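Local coordinates for protein transcriptional regulator, BadM/Rrf2 family (Thermincola potens, PDB 4CIC) that probably binds DNA through a helix-turn-helix domain and regulates transcription as an IscR-type member of the Rrf2 family, at residues V30-K33 with S34-E37; R76-V80 with G81-R85; E125-L128 with D129-L133. The protein carries 3 engineered substitutions. All coordinates share one frame; numbering follows the deposited sequence.

In the fold
All three contacts sit at helix ends, two starts and one finish. Contacts 1 and 2 open helices 32-39 and 80-87, and each pairs a side-chain bond at the first turn with a hydrophobic staple; contact 3 lies at the C-terminal end of helix 112-129, where a serine hydroxyl bonds a backbone oxygen. Contact 2 is largely buried, its centre about 7 Å from the chain's centre; contacts 1 and 3 are partly buried and lie on opposite sides of that centre. Contact 1, in the helix-turn-helix, stands apart, its nearest atoms about 11 Å from contact 3. Contacts 2 and 3 touch, notably through the R85-D129 salt bridge, and both reach the second subunit.

Contact 1 (V30-K33 with S34-E37); sequences VSLK and SIAE
S31 and S34 hold each other across the first turn of helix 32-39. S31 is the N-cap, and its OG accepts from S34 N at 3.1 Å, with an N-H...O angle of 150°. The S34 hydroxyl turns back in return, S34 OG donating to S31 O at 2.7 Å, and the same carbonyl oxygen also takes I35 N at 3.3 Å. One backbone oxygen is thus gripped by two donors. The S34 chi1 of 74° places OG between the backbone N and the carbonyl carbon, the position from which it faces S31 O. Beyond the turn, the regular helical bonds A36 N to L32 O and E37 N to K33 O take over.

Beside these hydrogen bonds, V30 and I35 form a hydrophobic staple, the residue before the N-cap meeting the fourth residue of the helix: V30 CG2 rests on I35 CG1 at 4.0 Å, the two chains crossing at about a right angle. L32 CD2 also touches I35 CD1, at 3.9 Å. L21 of helix 9-23 backs both V30 and I35, while I50 and L46 of helix 43-55, the next helix of the helix-turn-helix, meet L32 and I35. On the exposed flank, K33 and E37 run side by side, with K33 NZ still 4.8 Å from E37 OE1. The start of this helix is therefore fixed by neutral hydroxyls and apolar contact, with charge probably contributing little.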
# COMPACT_ATOMS: atom_id res chain seq x y z
N VAL A 30 -14.51 -28.24 3.76
CA VAL A 30 -15.24 -27.95 2.55
C VAL A 30 -14.35 -28.20 1.34
O VAL A 30 -13.13 -28.20 1.44
CB VAL A 30 -15.78 -26.51 2.53
CG1 VAL A 30 -16.80 -26.31 3.65
CG2 VAL A 30 -14.62 -25.51 2.68
N SER A 31 -14.97 -28.41 0.19
CA SER A 31 -14.20 -28.68 -1.02
C SER A 31 -13.67 -27.38 -1.61
O SER A 31 -14.24 -26.31 -1.41
CB SER A 31 -15.08 -29.38 -2.05
OG SER A 31 -16.11 -28.53 -2.50
N LEU A 32 -12.57 -27.48 -2.36
CA LEU A 32 -12.06 -26.30 -3.05
C LEU A 32 -13.08 -25.78 -4.06
O LEU A 32 -13.23 -24.58 -4.23
CB LEU A 32 -10.72 -26.58 -3.74
CG LEU A 32 -9.54 -26.67 -2.77
CD1 LEU A 32 -8.22 -26.50 -3.51
CD2 LEU A 32 -9.68 -25.63 -1.66
N LYS A 33 -13.78 -26.69 -4.73
CA LYS A 33 -14.81 -26.27 -5.69
C LYS A 33 -15.86 -25.38 -5.03
O LYS A 33 -16.29 -24.38 -5.61
CB LYS A 33 -15.50 -27.48 -6.32
CG LYS A 33 -16.62 -27.10 -7.27
CD LYS A 33 -17.41 -28.31 -7.73
CE LYS A 33 -18.62 -27.89 -8.56
NZ LYS A 33 -19.39 -29.07 -9.07
N SER A 34 -16.26 -25.73 -3.80
CA SER A 34 -17.27 -24.94 -3.10
C SER A 34 -16.75 -23.55 -2.75
O SER A 34 -17.50 -22.57 -2.80
CB SER A 34 -17.78 -25.66 -1.84
OG SER A 34 -16.82 -25.64 -0.79
N ILE A 35 -15.47 -23.46 -2.40
CA ILE A 35 -14.86 -22.16 -2.11
C ILE A 35 -14.84 -21.30 -3.37
O ILE A 35 -15.22 -20.12 -3.36
CB ILE A 35 -13.42 -22.31 -1.57
CG1 ILE A 35 -13.44 -22.97 -0.18
CG2 ILE A 35 -12.72 -20.93 -1.49
CD1 ILE A 35 -12.05 -23.34 0.34
N ALA A 36 -14.41 -21.91 -4.47
CA ALA A 36 -14.31 -21.19 -5.74
C ALA A 36 -15.69 -20.71 -6.15
O ALA A 36 -15.84 -19.62 -6.69
CB ALA A 36 -13.70 -22.08 -6.81
N GLU A 37 -16.70 -21.52 -5.87
CA GLU A 37 -18.06 -21.18 -6.27
C GLU A 37 -18.59 -20.01 -5.45
O GLU A 37 -19.22 -19.10 -5.99
CB GLU A 37 -18.98 -22.40 -6.07
CG GLU A 37 -20.18 -22.42 -6.99
CD GLU A 37 -19.90 -23.15 -8.28
OE1 GLU A 37 -19.45 -24.31 -8.22
OE2 GLU A 37 -20.13 -22.56 -9.36

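Contact 2 (R76-V80 with G81-R85). With NA (sodium ion), chain D.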
# COMPACT_ATOMS: atom_id res chain seq x y z
N ARG A 76 -8.84 -16.87 15.32
CA ARG A 76 -8.28 -15.86 16.23
C ARG A 76 -6.75 -15.86 16.25
O ARG A 76 -6.13 -14.88 16.68
CB ARG A 76 -8.83 -16.03 17.65
CG ARG A 76 -8.39 -17.33 18.30
CD ARG A 76 -9.21 -17.65 19.56
NE ARG A 76 -8.70 -18.89 20.15
CZ ARG A 76 -7.80 -18.93 21.13
NH1 ARG A 76 -7.34 -17.80 21.65
NH2 ARG A 76 -7.37 -20.09 21.59
N ASP A 77 -6.15 -16.96 15.78
CA ASP A 77 -4.69 -17.09 15.73
C ASP A 77 -4.13 -16.89 14.32
O ASP A 77 -2.98 -17.26 14.06
CB ASP A 77 -4.26 -18.46 16.26
CG ASP A 77 -4.57 -18.63 17.75
OD1 ASP A 77 -4.42 -17.65 18.51
OD2 ASP A 77 -4.98 -19.75 18.16
N ILE A 78 -4.93 -16.36 13.41
CA ILE A 78 -4.42 -16.05 12.07
C ILE A 78 -4.65 -14.58 11.78
O ILE A 78 -5.78 -14.15 11.58
CB ILE A 78 -5.12 -16.92 10.97
CG1 ILE A 78 -4.90 -18.40 11.26
CG2 ILE A 78 -4.55 -16.55 9.58
CD1 ILE A 78 -5.71 -19.34 10.37
N LYS A 79 -3.56 -13.80 11.73
CA LYS A 79 -3.64 -12.40 11.31
C LYS A 79 -3.70 -12.30 9.79
O LYS A 79 -3.13 -13.14 9.10
CB LYS A 79 -2.41 -11.60 11.79
CG LYS A 79 -2.27 -11.55 13.29
CD LYS A 79 -0.92 -11.01 13.69
CE LYS A 79 -0.78 -11.00 15.21
NZ LYS A 79 0.53 -10.41 15.62
N VAL A 80 -4.37 -11.29 9.25
CA VAL A 80 -4.38 -11.11 7.81
C VAL A 80 -2.94 -10.96 7.32
O VAL A 80 -2.57 -11.47 6.26
CB VAL A 80 -5.24 -9.90 7.39
CG1 VAL A 80 -5.14 -9.70 5.90
CG2 VAL A 80 -6.70 -10.16 7.77
N GLY A 81 -2.14 -10.24 8.09
CA GLY A 81 -0.74 -10.09 7.75
C GLY A 81 0.05 -11.39 7.64
O GLY A 81 1.01 -11.47 6.86
N ASP A 82 -0.31 -12.39 8.45
CA ASP A 82 0.32 -13.72 8.37
C ASP A 82 0.06 -14.33 7.00
O ASP A 82 0.93 -15.00 6.43
CB ASP A 82 -0.29 -14.71 9.38
CG ASP A 82 -0.01 -14.37 10.84
OD1 ASP A 82 1.00 -13.68 11.13
OD2 ASP A 82 -0.79 -14.84 11.71
N ILE A 83 -1.16 -14.18 6.50
CA ILE A 83 -1.51 -14.74 5.21
C ILE A 83 -0.70 -14.03 4.12
O ILE A 83 -0.13 -14.67 3.23
CB ILE A 83 -3.01 -14.55 4.93
CG1 ILE A 83 -3.84 -15.27 6.00
CG2 ILE A 83 -3.33 -14.97 3.52
CD1 ILE A 83 -5.32 -14.87 5.97
N ILE A 84 -0.64 -12.71 4.20
CA ILE A 84 0.10 -11.94 3.22
C ILE A 84 1.59 -12.30 3.25
O ILE A 84 2.21 -12.49 2.22
CB ILE A 84 -0.10 -10.42 3.44
CG1 ILE A 84 -1.58 -10.04 3.23
CG2 ILE A 84 0.80 -9.61 2.54
CD1 ILE A 84 -2.18 -10.56 1.95
N ARG A 85 2.18 -12.40 4.44
CA ARG A 85 3.58 -12.81 4.54
C ARG A 85 3.89 -14.16 3.89
O ARG A 85 4.92 -14.32 3.21
CB ARG A 85 4.04 -12.83 5.99
CG ARG A 85 4.35 -11.46 6.54
CD ARG A 85 4.89 -11.56 7.93
NE ARG A 85 4.88 -10.26 8.59
CZ ARG A 85 3.89 -9.84 9.36
NH1 ARG A 85 2.84 -10.63 9.57
NH2 ARG A 85 3.94 -8.64 9.93
NA NA D . 6.30 -15.95 1.85
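D82 reaches back with its carboxylate to the backbone of K79, at the start of helix 80-87. Its OD2 accepts from K79 N at 3.0 Å, and the N-H comes from above the carboxylate plane, 54° out of it. With CG anti to the carbonyl carbon (chi1 -67°), the D82 carboxylate lies alongside the helix start, within reach of K79 N. The chain of K79 crosses that of D82 obliquely: K79 CB lies 3.6 Å from D82 OD2, but the extended lysine then leads away, and its NZ ends 5.6 Å from D82 OD1. D82 OD1 also has a long salt bridge, 3.9 Å, to R85 NH1, whose guanidinium has its closer partners in D129 and E125.

This is one half of a capping box, in which the third helical residue accepts from the amide of the N-cap, here K79. A hydrophobic staple accompanies it, as I78 and I83 meet at about a right angle with I78 CG2 on I83 CG1 at 3.9 Å. M18 of helix 9-23 and L133 of helix 133-143 touch both isoleucines, so the staple is buried where three helices converge.

K79 O receives weak bonds from D82 N and I83 N, whereas I84 N bonds to V80 O at 3.1 Å. V80 is buried against V15 of helix 9-23 and M136 of helix 133-143. Further along, R85 O binds a sodium ion at 2.5 Å, together with V86 O and E88 O, and M3 of the second subunit packs on I84 and R85.

Contact 3 (E125-L128 with D129-L133)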
# COMPACT_ATOMS: atom_id res chain seq x y z
N GLU A 125 1.62 -2.76 7.51
CA GLU A 125 1.93 -3.91 8.36
C GLU A 125 1.17 -3.82 9.67
O GLU A 125 0.64 -4.84 10.16
CB GLU A 125 3.44 -4.00 8.62
CG GLU A 125 3.84 -5.19 9.49
CD GLU A 125 5.33 -5.20 9.80
OE1 GLU A 125 6.01 -4.19 9.51
OE2 GLU A 125 5.83 -6.21 10.34
N GLU A 126 1.05 -2.61 10.22
CA GLU A 126 0.31 -2.46 11.47
C GLU A 126 -1.18 -2.78 11.30
O GLU A 126 -1.77 -3.47 12.15
CB GLU A 126 0.49 -1.08 12.09
CG GLU A 126 0.43 -1.13 13.62
CD GLU A 126 -0.34 0.02 14.24
OE1 GLU A 126 -0.59 1.03 13.55
OE2 GLU A 126 -0.69 -0.08 15.44
N VAL A 127 -1.81 -2.28 10.24
CA VAL A 127 -3.22 -2.56 10.01
C VAL A 127 -3.43 -4.05 9.83
O VAL A 127 -4.30 -4.64 10.50
CB VAL A 127 -3.79 -1.84 8.76
CG1 VAL A 127 -5.21 -2.32 8.46
CG2 VAL A 127 -3.77 -0.32 8.97
N LEU A 128 -2.62 -4.69 8.99
CA LEU A 128 -2.89 -6.10 8.66
C LEU A 128 -2.56 -7.04 9.81
O LEU A 128 -3.09 -8.16 9.89
CB LEU A 128 -2.17 -6.53 7.38
CG LEU A 128 -2.60 -5.75 6.12
CD1 LEU A 128 -1.81 -6.21 4.93
CD2 LEU A 128 -4.09 -5.94 5.89
N ASP A 129 -1.70 -6.59 10.72
CA ASP A 129 -1.43 -7.41 11.90
C ASP A 129 -2.48 -7.18 12.98
O ASP A 129 -2.55 -7.94 13.94
CB ASP A 129 -0.03 -7.11 12.44
CG ASP A 129 1.06 -7.82 11.64
OD1 ASP A 129 0.72 -8.71 10.82
OD2 ASP A 129 2.25 -7.51 11.86
N SER A 130 -3.29 -6.14 12.82
CA SER A 130 -4.27 -5.79 13.84
C SER A 130 -5.60 -6.48 13.60
O SER A 130 -6.51 -6.37 14.41
CB SER A 130 -4.50 -4.28 13.88
OG SER A 130 -5.30 -3.86 12.78
N ILE A 131 -5.71 -7.17 12.47
CA ILE A 131 -6.98 -7.82 12.10
C ILE A 131 -6.78 -9.31 11.98
O ILE A 131 -5.91 -9.77 11.24
CB ILE A 131 -7.47 -7.28 10.73
CG1 ILE A 131 -7.74 -5.78 10.82
CG2 ILE A 131 -8.73 -8.01 10.26
CD1 ILE A 131 -7.83 -5.09 9.46
N THR A 132 -7.59 -10.10 12.69
CA THR A 132 -7.50 -11.53 12.54
C THR A 132 -8.70 -12.05 11.76
O THR A 132 -9.67 -11.32 11.54
CB THR A 132 -7.51 -12.29 13.89
OG1 THR A 132 -8.77 -12.07 14.53
CG2 THR A 132 -6.38 -11.81 14.79
N LEU A 133 -8.65 -13.30 11.35
CA LEU A 133 -9.82 -13.91 10.73
C LEU A 133 -11.01 -13.92 11.69
O LEU A 133 -12.14 -13.76 11.25
CB LEU A 133 -9.50 -15.30 10.18
CG LEU A 133 -8.49 -15.41 9.02
CD1 LEU A 133 -8.32 -16.89 8.62
CD2 LEU A 133 -8.96 -14.58 7.83
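S130 doubles its hold on V127 O at the C-terminal end of helix 112-129, its hydroxyl donating at 2.6 Å from OG and its amide at 2.9 Å from N. Its chi1 of 76° sets OG between its own N and carbonyl carbon, from where it reaches back to V127 O. The hydroxyl lies 18° from the carbonyl plane and the amide well above it. This last turn of the helix leads into the loop where T132 is the N-cap of helix 133-143. Just before S130, D129 N bonds to E125 O at 3.0 Å.

The carboxylates of E125 and D129 come within 4.1 Å, OE2 to OD2, their planes 69° apart. The like charges are bridged by R85 of helix 80-87, whose NH2 forms a salt bridge with both. With an alanine in place of D129, R85 would probably be left with E125 alone of the two carboxylates, its guanidinium freer to turn.

Apolar packing completes the contact. V120 and V116 of the second subunit pack on L128 and I131, respectively, at the dimer contact. V127 and I131 lie side by side, pointing the same way, with V127 CG1 3.9 Å from I131 CD1.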